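Local coordinates for protein D-alanyl-D-alanine carboxypeptidase (Streptococcus pneumoniae R6, PDB 1XP4) that probably removes the terminal D-alanine from peptidoglycan precursor peptides, acting as a serine carboxypeptidase in cell wall synthesis, at residues L75-M86 with A99-I110. Numbering follows the deposited sequence.
Sequences LTTNSEASNIPM and ATLVSSANSAAI
Chi1 of -102° and chi2 of -49° in N83 bring OD1 onto the first turn of the helix that begins at N106. There the backbone N of S107 donates to OD1 at 2.8 Å, in the plane of the amide and on a lone pair, with an N-H...O angle of 165°. One residue back, S82 O takes the N-H of N106 at 3.1 Å and also lies 3.2 Å from A105 CA, in a C-H...O contact. Two successive N-H groups at a helix start are thus satisfied by the loop 75-86, one by a carbonyl and one by a side chain. S82 OG adds a weak bond to S104 O.

Apolar groups flank this polar seam. The extended chain of selenomethionine M86 lies alongside, with SE 3.7 Å from S107 CB and CE against A108, while I84 CD1 meets A99 CB at 3.8 Å. Beyond S107, the side chains of L75 and I110 cross, with CD2 of L75 3.6 Å from CD1 of I110.

The loop is bonded to the bend between helices 93-103 and 106-117. There S104 OG bonds to S41 OG, and N106 OD1 to K44 NZ; S104, S41 and K44 are predicted to be catalytic, consistent with S104-A105-N106 being the SxN motif of penicillin-binding proteins, written (S/Y)xN across the serine beta-lactamases as well.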
loop_
_atom_site.group_PDB
_atom_site.type_symbol
_atom_site.label_atom_id
_atom_site.label_comp_id
_atom_site.label_asym_id
_atom_site.label_seq_id
_atom_site.Cartn_x
_atom_site.Cartn_y
_atom_site.Cartn_z
ATOM N N LEU A 75 -25.264 -13.174 -4.876
ATOM C CA LEU A 75 -24.914 -12.171 -3.891
ATOM C C LEU A 75 -25.214 -10.758 -4.376
ATOM O O LEU A 75 -25.219 -9.810 -3.591
ATOM C CB LEU A 75 -23.430 -12.295 -3.540
ATOM C CG LEU A 75 -22.886 -11.409 -2.424
ATOM C CD1 LEU A 75 -23.653 -11.676 -1.146
ATOM C CD2 LEU A 75 -21.417 -11.694 -2.224
ATOM N N THR A 76 -25.488 -10.609 -5.664
ATOM C CA THR A 76 -25.740 -9.281 -6.193
ATOM C C THR A 76 -27.190 -8.894 -6.418
ATOM O O THR A 76 -27.482 -7.714 -6.593
ATOM C CB THR A 76 -24.986 -9.075 -7.493
ATOM O OG1 THR A 76 -25.602 -9.846 -8.532
ATOM C CG2 THR A 76 -23.557 -9.527 -7.321
ATOM N N THR A 77 -28.101 -9.864 -6.426
ATOM C CA THR A 77 -29.510 -9.545 -6.631
ATOM C C THR A 77 -30.123 -9.060 -5.331
ATOM O O THR A 77 -30.957 -8.155 -5.330
ATOM C CB THR A 77 -30.300 -10.749 -7.158
ATOM O OG1 THR A 77 -30.055 -11.890 -6.327
ATOM C CG2 THR A 77 -29.894 -11.049 -8.601
ATOM N N ASN A 78 -29.727 -9.663 -4.219
ATOM C CA ASN A 78 -30.231 -9.190 -2.944
ATOM C C ASN A 78 -29.300 -9.436 -1.780
ATOM O O ASN A 78 -29.460 -10.380 -1.003
ATOM C CB ASN A 78 -31.606 -9.759 -2.602
ATOM C CG ASN A 78 -32.065 -9.330 -1.212
ATOM O OD1 ASN A 78 -32.150 -10.147 -0.294
ATOM N ND2 ASN A 78 -32.326 -8.034 -1.048
ATOM N N SER A 79 -28.316 -8.560 -1.683
ATOM C CA SER A 79 -27.344 -8.572 -0.618
ATOM C C SER A 79 -26.955 -7.119 -0.615
ATOM O O SER A 79 -26.405 -6.618 -1.594
ATOM C CB SER A 79 -26.141 -9.454 -0.962
ATOM O OG SER A 79 -26.456 -10.827 -0.824
ATOM N N GLU A 80 -27.307 -6.415 0.448
ATOM C CA GLU A 80 -26.943 -5.022 0.510
ATOM C C GLU A 80 -25.447 -5.044 0.773
ATOM O O GLU A 80 -24.960 -4.785 1.875
ATOM C CB GLU A 80 -27.753 -4.311 1.596
ATOM C CG GLU A 80 -29.266 -4.377 1.325
ATOM C CD GLU A 80 -29.624 -4.073 -0.131
ATOM O OE1 GLU A 80 -29.096 -4.757 -1.038
ATOM O OE2 GLU A 80 -30.440 -3.157 -0.374
ATOM N N ALA A 81 -24.747 -5.439 -0.285
ATOM C CA ALA A 81 -23.301 -5.548 -0.332
ATOM C C ALA A 81 -22.972 -4.775 -1.593
ATOM O O ALA A 81 -23.514 -5.071 -2.661
ATOM C CB ALA A 81 -22.883 -7.016 -0.488
ATOM N N SER A 82 -22.107 -3.775 -1.474
ATOM C CA SER A 82 -21.752 -2.969 -2.630
ATOM C C SER A 82 -21.352 -3.849 -3.806
ATOM O O SER A 82 -20.346 -4.560 -3.772
ATOM C CB SER A 82 -20.640 -1.974 -2.271
ATOM O OG SER A 82 -19.659 -2.563 -1.440
ATOM N N ASN A 83 -22.183 -3.811 -4.839
ATOM C CA ASN A 83 -21.967 -4.588 -6.042
ATOM C C ASN A 83 -22.524 -3.836 -7.234
ATOM O O ASN A 83 -23.011 -2.711 -7.109
ATOM C CB ASN A 83 -22.671 -5.939 -5.944
ATOM C CG ASN A 83 -21.727 -7.075 -5.617
ATOM O OD1 ASN A 83 -20.675 -7.227 -6.240
ATOM N ND2 ASN A 83 -22.110 -7.896 -4.646
ATOM N N ILE A 84 -22.454 -4.478 -8.392
ATOM C CA ILE A 84 -22.944 -3.901 -9.632
ATOM C C ILE A 84 -23.536 -5.049 -10.438
ATOM O O ILE A 84 -23.160 -6.206 -10.254
ATOM C CB ILE A 84 -21.793 -3.237 -10.425
ATOM C CG1 ILE A 84 -20.747 -4.283 -10.810
ATOM C CG2 ILE A 84 -21.133 -2.165 -9.581
ATOM C CD1 ILE A 84 -19.560 -3.716 -11.546
ATOM N N PRO A 85 -24.480 -4.750 -11.335
ATOM C CA PRO A 85 -25.095 -5.805 -12.141
ATOM C C PRO A 85 -24.056 -6.623 -12.895
ATOM O O PRO A 85 -23.123 -6.062 -13.465
ATOM C CB PRO A 85 -26.002 -5.024 -13.083
ATOM C CG PRO A 85 -26.370 -3.811 -12.269
ATOM C CD PRO A 85 -25.059 -3.434 -11.655
HETATM N N MSE A 86 -24.212 -7.946 -12.888
HETATM C CA MSE A 86 -23.298 -8.848 -13.593
HETATM C C MSE A 86 -24.107 -9.938 -14.269
HETATM O O MSE A 86 -23.728 -11.107 -14.266
HETATM C CB MSE A 86 -22.314 -9.480 -12.616
HETATM C CG MSE A 86 -21.229 -8.541 -12.168
HETATM SE SE MSE A 86 -20.041 -9.361 -10.902
HETATM C CE MSE A 86 -19.194 -7.749 -10.254
ATOM N N ALA A 99 -13.772 -3.062 -11.195
ATOM C CA ALA A 99 -14.989 -3.091 -10.386
ATOM C C ALA A 99 -14.666 -3.262 -8.895
ATOM O O ALA A 99 -15.313 -2.655 -8.036
ATOM C CB ALA A 99 -15.900 -4.208 -10.857
ATOM N N THR A 100 -13.660 -4.079 -8.594
ATOM C CA THR A 100 -13.254 -4.325 -7.215
ATOM C C THR A 100 -12.664 -3.091 -6.530
ATOM O O THR A 100 -13.136 -2.670 -5.474
ATOM C CB THR A 100 -12.205 -5.471 -7.129
ATOM O OG1 THR A 100 -12.821 -6.715 -7.476
ATOM C CG2 THR A 100 -11.646 -5.591 -5.728
ATOM N N LEU A 101 -11.634 -2.512 -7.132
ATOM C CA LEU A 101 -10.968 -1.362 -6.540
ATOM C C LEU A 101 -11.726 -0.045 -6.593
ATOM O O LEU A 101 -11.635 0.761 -5.670
ATOM C CB LEU A 101 -9.596 -1.187 -7.186
ATOM C CG LEU A 101 -8.598 -2.310 -6.899
ATOM C CD1 LEU A 101 -7.373 -2.163 -7.779
ATOM C CD2 LEU A 101 -8.215 -2.270 -5.435
ATOM N N VAL A 102 -12.479 0.176 -7.661
ATOM C CA VAL A 102 -13.220 1.421 -7.810
ATOM C C VAL A 102 -14.588 1.451 -7.131
ATOM O O VAL A 102 -14.956 2.450 -6.509
ATOM C CB VAL A 102 -13.408 1.757 -9.300
ATOM C CG1 VAL A 102 -14.198 3.047 -9.445
ATOM C CG2 VAL A 102 -12.048 1.873 -9.978
ATOM N N SER A 103 -15.337 0.359 -7.245
ATOM C CA SER A 103 -16.671 0.297 -6.663
ATOM C C SER A 103 -16.805 -0.664 -5.480
ATOM O O SER A 103 -17.878 -0.789 -4.885
ATOM C CB SER A 103 -17.664 -0.093 -7.748
ATOM O OG SER A 103 -17.468 0.720 -8.887
ATOM N N SER A 104 -15.719 -1.346 -5.146
ATOM C CA SER A 104 -15.731 -2.284 -4.038
ATOM C C SER A 104 -16.748 -3.408 -4.264
ATOM O O SER A 104 -17.297 -3.967 -3.309
ATOM C CB SER A 104 -16.043 -1.543 -2.730
ATOM O OG SER A 104 -15.772 -2.358 -1.596
ATOM N N ALA A 105 -16.996 -3.739 -5.527
ATOM C CA ALA A 105 -17.928 -4.817 -5.866
ATOM C C ALA A 105 -17.421 -6.140 -5.286
ATOM O O ALA A 105 -16.340 -6.615 -5.655
ATOM C CB ALA A 105 -18.057 -4.933 -7.376
ATOM N N ASN A 106 -18.199 -6.741 -4.390
ATOM C CA ASN A 106 -17.791 -8.001 -3.764
ATOM C C ASN A 106 -17.795 -9.198 -4.717
ATOM O O ASN A 106 -16.937 -10.077 -4.617
ATOM C CB ASN A 106 -18.669 -8.297 -2.543
ATOM C CG ASN A 106 -18.518 -7.251 -1.450
ATOM O OD1 ASN A 106 -17.416 -7.021 -0.948
ATOM N ND2 ASN A 106 -19.624 -6.612 -1.076
ATOM N N SER A 107 -18.754 -9.241 -5.636
ATOM C CA SER A 107 -18.796 -10.342 -6.585
ATOM C C SER A 107 -17.609 -10.263 -7.526
ATOM O O SER A 107 -17.194 -11.268 -8.095
ATOM C CB SER A 107 -20.099 -10.328 -7.363
ATOM O OG SER A 107 -21.146 -10.782 -6.521
ATOM N N ALA A 108 -17.057 -9.067 -7.684
ATOM C CA ALA A 108 -15.871 -8.900 -8.514
ATOM C C ALA A 108 -14.714 -9.594 -7.776
ATOM O O ALA A 108 -13.965 -10.379 -8.360
ATOM C CB ALA A 108 -15.561 -7.420 -8.696
ATOM N N ALA A 109 -14.587 -9.307 -6.483
ATOM C CA ALA A 109 -13.536 -9.898 -5.664
ATOM C C ALA A 109 -13.639 -11.418 -5.641
ATOM O O ALA A 109 -12.680 -12.120 -5.973
ATOM C CB ALA A 109 -13.606 -9.357 -4.234
ATOM N N ILE A 110 -14.804 -11.919 -5.243
ATOM C CA ILE A 110 -15.022 -13.353 -5.166
ATOM C C ILE A 110 -14.700 -14.020 -6.494
ATOM O O ILE A 110 -13.926 -14.980 -6.546
ATOM C CB ILE A 110 -16.477 -13.675 -4.776
ATOM C CG1 ILE A 110 -16.791 -13.063 -3.408
ATOM C CG2 ILE A 110 -16.687 -15.179 -4.742
ATOM C CD1 ILE A 110 -18.215 -13.279 -2.944
#